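Colicin-m immunity protein (Escherichia coli, PDB 4AEQ) protects Escherichia coli cells that carry the colicin M plasmid against the toxin, and is seen here as a dimer of its C-terminal portion. Local coordinates at the interface of chains A and B. Numbering follows the deposited sequence. Chains: chain A/B, Colicin-m immunity protein.

The interface of chains A and B. Residues chain A 35, 38-39, 42, 44-45, 47, 82; chain B 28, 32, 36.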
loop_
_atom_site.group_PDB
_atom_site.type_symbol
_atom_site.label_atom_id
_atom_site.label_comp_id
_atom_site.label_asym_id
_atom_site.label_seq_id
_atom_site.Cartn_x
_atom_site.Cartn_y
_atom_site.Cartn_z
ATOM N N TRP A 35 2.403 -9.532 -2.887
ATOM C CA TRP A 35 1.764 -10.096 -1.703
ATOM C C TRP A 35 1.410 -11.571 -1.883
ATOM O O TRP A 35 1.638 -12.384 -0.971
ATOM C CB TRP A 35 0.556 -9.258 -1.274
ATOM C CG TRP A 35 0.964 -7.893 -0.817
ATOM C CD1 TRP A 35 0.792 -6.718 -1.486
ATOM C CD2 TRP A 35 1.634 -7.565 0.406
ATOM N NE1 TRP A 35 1.305 -5.675 -0.751
ATOM C CE2 TRP A 35 1.828 -6.170 0.414
ATOM C CE3 TRP A 35 2.084 -8.316 1.494
ATOM C CZ2 TRP A 35 2.453 -5.510 1.469
ATOM C CZ3 TRP A 35 2.704 -7.659 2.541
ATOM C CH2 TRP A 35 2.882 -6.270 2.522
ATOM N N ASP A 38 4.664 -13.478 -1.510
ATOM C CA ASP A 38 5.068 -13.596 -0.108
ATOM C C ASP A 38 4.247 -14.634 0.658
ATOM O O ASP A 38 4.793 -15.392 1.467
ATOM C CB ASP A 38 5.043 -12.236 0.600
ATOM C CG ASP A 38 6.305 -11.426 0.347
ATOM O OD1 ASP A 38 7.154 -11.888 -0.444
ATOM O OD2 ASP A 38 6.447 -10.332 0.933
ATOM N N VAL A 39 2.942 -14.679 0.405
ATOM C CA VAL A 39 2.111 -15.668 1.087
ATOM C C VAL A 39 2.508 -17.089 0.689
ATOM O O VAL A 39 2.702 -17.949 1.550
ATOM C CB VAL A 39 0.608 -15.453 0.817
ATOM C CG1 VAL A 39 -0.200 -16.629 1.353
ATOM C CG2 VAL A 39 0.138 -14.156 1.443
ATOM N N LEU A 42 5.970 -17.919 2.391
ATOM C CA LEU A 42 5.978 -18.136 3.830
ATOM C C LEU A 42 5.143 -19.361 4.171
ATOM O O LEU A 42 5.387 -20.031 5.170
ATOM C CB LEU A 42 5.449 -16.903 4.566
ATOM C CG LEU A 42 6.300 -15.637 4.453
ATOM C CD1 LEU A 42 5.630 -14.477 5.168
ATOM C CD2 LEU A 42 7.698 -15.874 5.010
ATOM N N THR A 44 1.927 -19.178 4.714
ATOM C CA THR A 44 0.804 -18.744 5.532
ATOM C C THR A 44 0.426 -17.295 5.242
ATOM O O THR A 44 1.265 -16.501 4.811
ATOM C CB THR A 44 1.130 -18.883 7.028
ATOM O OG1 THR A 44 0.004 -18.464 7.810
ATOM C CG2 THR A 44 2.341 -18.032 7.385
ATOM N N GLU A 45 -0.839 -16.960 5.481
ATOM C CA GLU A 45 -1.304 -15.577 5.422
ATOM C C GLU A 45 -0.977 -14.842 6.715
ATOM O O GLU A 45 -0.977 -13.611 6.761
ATOM C CB GLU A 45 -2.816 -15.523 5.189
ATOM C CG GLU A 45 -3.232 -15.444 3.733
ATOM C CD GLU A 45 -4.727 -15.242 3.573
ATOM O OE1 GLU A 45 -5.443 -15.273 4.598
ATOM O OE2 GLU A 45 -5.185 -15.050 2.428
ATOM N N PRO A 47 1.955 -14.984 9.105
ATOM C CA PRO A 47 3.287 -15.326 9.612
ATOM C C PRO A 47 3.520 -14.736 10.992
ATOM O O PRO A 47 2.835 -13.787 11.378
ATOM C CB PRO A 47 4.222 -14.658 8.602
ATOM C CG PRO A 47 3.423 -13.548 8.020
ATOM C CD PRO A 47 2.019 -14.068 7.954
ATOM N N TYR A 82 11.743 -7.595 5.871
ATOM C CA TYR A 82 11.067 -6.418 5.333
ATOM C C TYR A 82 11.549 -5.152 6.015
ATOM O O TYR A 82 11.954 -5.182 7.184
ATOM C CB TYR A 82 9.565 -6.492 5.588
ATOM C CG TYR A 82 8.836 -7.647 4.962
ATOM C CD1 TYR A 82 8.674 -8.842 5.649
ATOM C CD2 TYR A 82 8.268 -7.531 3.701
ATOM C CE1 TYR A 82 7.984 -9.896 5.090
ATOM C CE2 TYR A 82 7.578 -8.584 3.132
ATOM C CZ TYR A 82 7.441 -9.763 3.834
ATOM O OH TYR A 82 6.754 -10.821 3.287
ATOM N N TYR B 28 0.661 -4.782 7.643
ATOM C CA TYR B 28 1.272 -5.903 6.941
ATOM C C TYR B 28 0.340 -7.108 6.892
ATOM O O TYR B 28 0.100 -7.675 5.822
ATOM C CB TYR B 28 2.596 -6.292 7.601
ATOM C CG TYR B 28 3.212 -7.553 7.037
ATOM C CD1 TYR B 28 3.952 -7.524 5.863
ATOM C CD2 TYR B 28 3.049 -8.773 7.680
ATOM C CE1 TYR B 28 4.516 -8.679 5.347
ATOM C CE2 TYR B 28 3.608 -9.929 7.173
ATOM C CZ TYR B 28 4.341 -9.879 6.012
ATOM O OH TYR B 28 4.895 -11.035 5.513
ATOM N N MET B 32 -1.401 -8.756 3.543
ATOM C CA MET B 32 -1.193 -10.153 3.187
ATOM C C MET B 32 -2.541 -10.819 2.947
ATOM O O MET B 32 -2.785 -11.413 1.880
ATOM C CB MET B 32 -0.443 -10.886 4.300
ATOM C CG MET B 32 1.014 -10.468 4.433
ATOM S SD MET B 32 2.103 -11.424 3.356
ATOM C CE MET B 32 2.111 -12.990 4.224
ATOM N N ASP B 36 -3.766 -11.721 -0.952
ATOM C CA ASP B 36 -3.846 -13.161 -1.188
ATOM C C ASP B 36 -5.279 -13.570 -1.515
ATOM O O ASP B 36 -5.530 -14.314 -2.473
ATOM C CB ASP B 36 -3.350 -13.963 0.010
ATOM C CG ASP B 36 -3.302 -15.453 -0.279
ATOM O OD1 ASP B 36 -2.636 -15.839 -1.265
ATOM O OD2 ASP B 36 -3.943 -16.231 0.456
#
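B:Met32 lies against A:Trp35 and A:Val39, reaching from helix 17-42 of chain B into a largely apolar patch of chain A, with 102 Å² of its surface hidden by the partner. Its chain bends at the second and third torsions, which turns the thioether toward helix 17-42 of chain A. SD lies in plane at the rim of the A:Trp35 indole, 3.6 Å from CE3, and the terminal methyl CE meets A:Val39 CG2 at 3.6 Å. A:Leu42 CD1 and A:Pro47 CD also border this methyl, as does the backbone A:Thr44 O.

Aromatic packing continues the patch. The B:Tyr28 ring stands edge-to-face with both A:Trp35 and A:Tyr82, its plane turned 61° from the indole and 64° from the tyrosine. It presents its CE1 edge to one face of A:Tyr82, offset toward the rim. Toward A:Trp35, B:Tyr28 CD1 lies in plane at the edge of the indole, and B:Tyr28 CE1 meets A:Trp35 CZ3 at 3.5 Å. On the opposite edge, A:Pro47 CG approaches B:Tyr28 CE2 in plane at 3.7 Å.

B:Tyr28 OH donates a weak hydrogen bond to A:Tyr82 OH at 2.9 Å. A:Tyr82 OH in turn donates to A:Asp38 OD2, which it meets from above the carboxylate plane, a second-shell link between strand 79-87 and the helix of chain A. At the other end, A:Glu45 OE2 and B:Asp36 OD2 lie 2.6 Å apart, with carboxylate planes nearly perpendicular (86°). Two charged carboxylates would repel at this distance, so one probably carries a proton shared with the other, a setting that may raise the pKa of one of them.

Repeated by the two-fold axis, this patch ties each long helix to the partner's helix, following loop and sheet, helping to hold together the domain-swapped Cmi dimer.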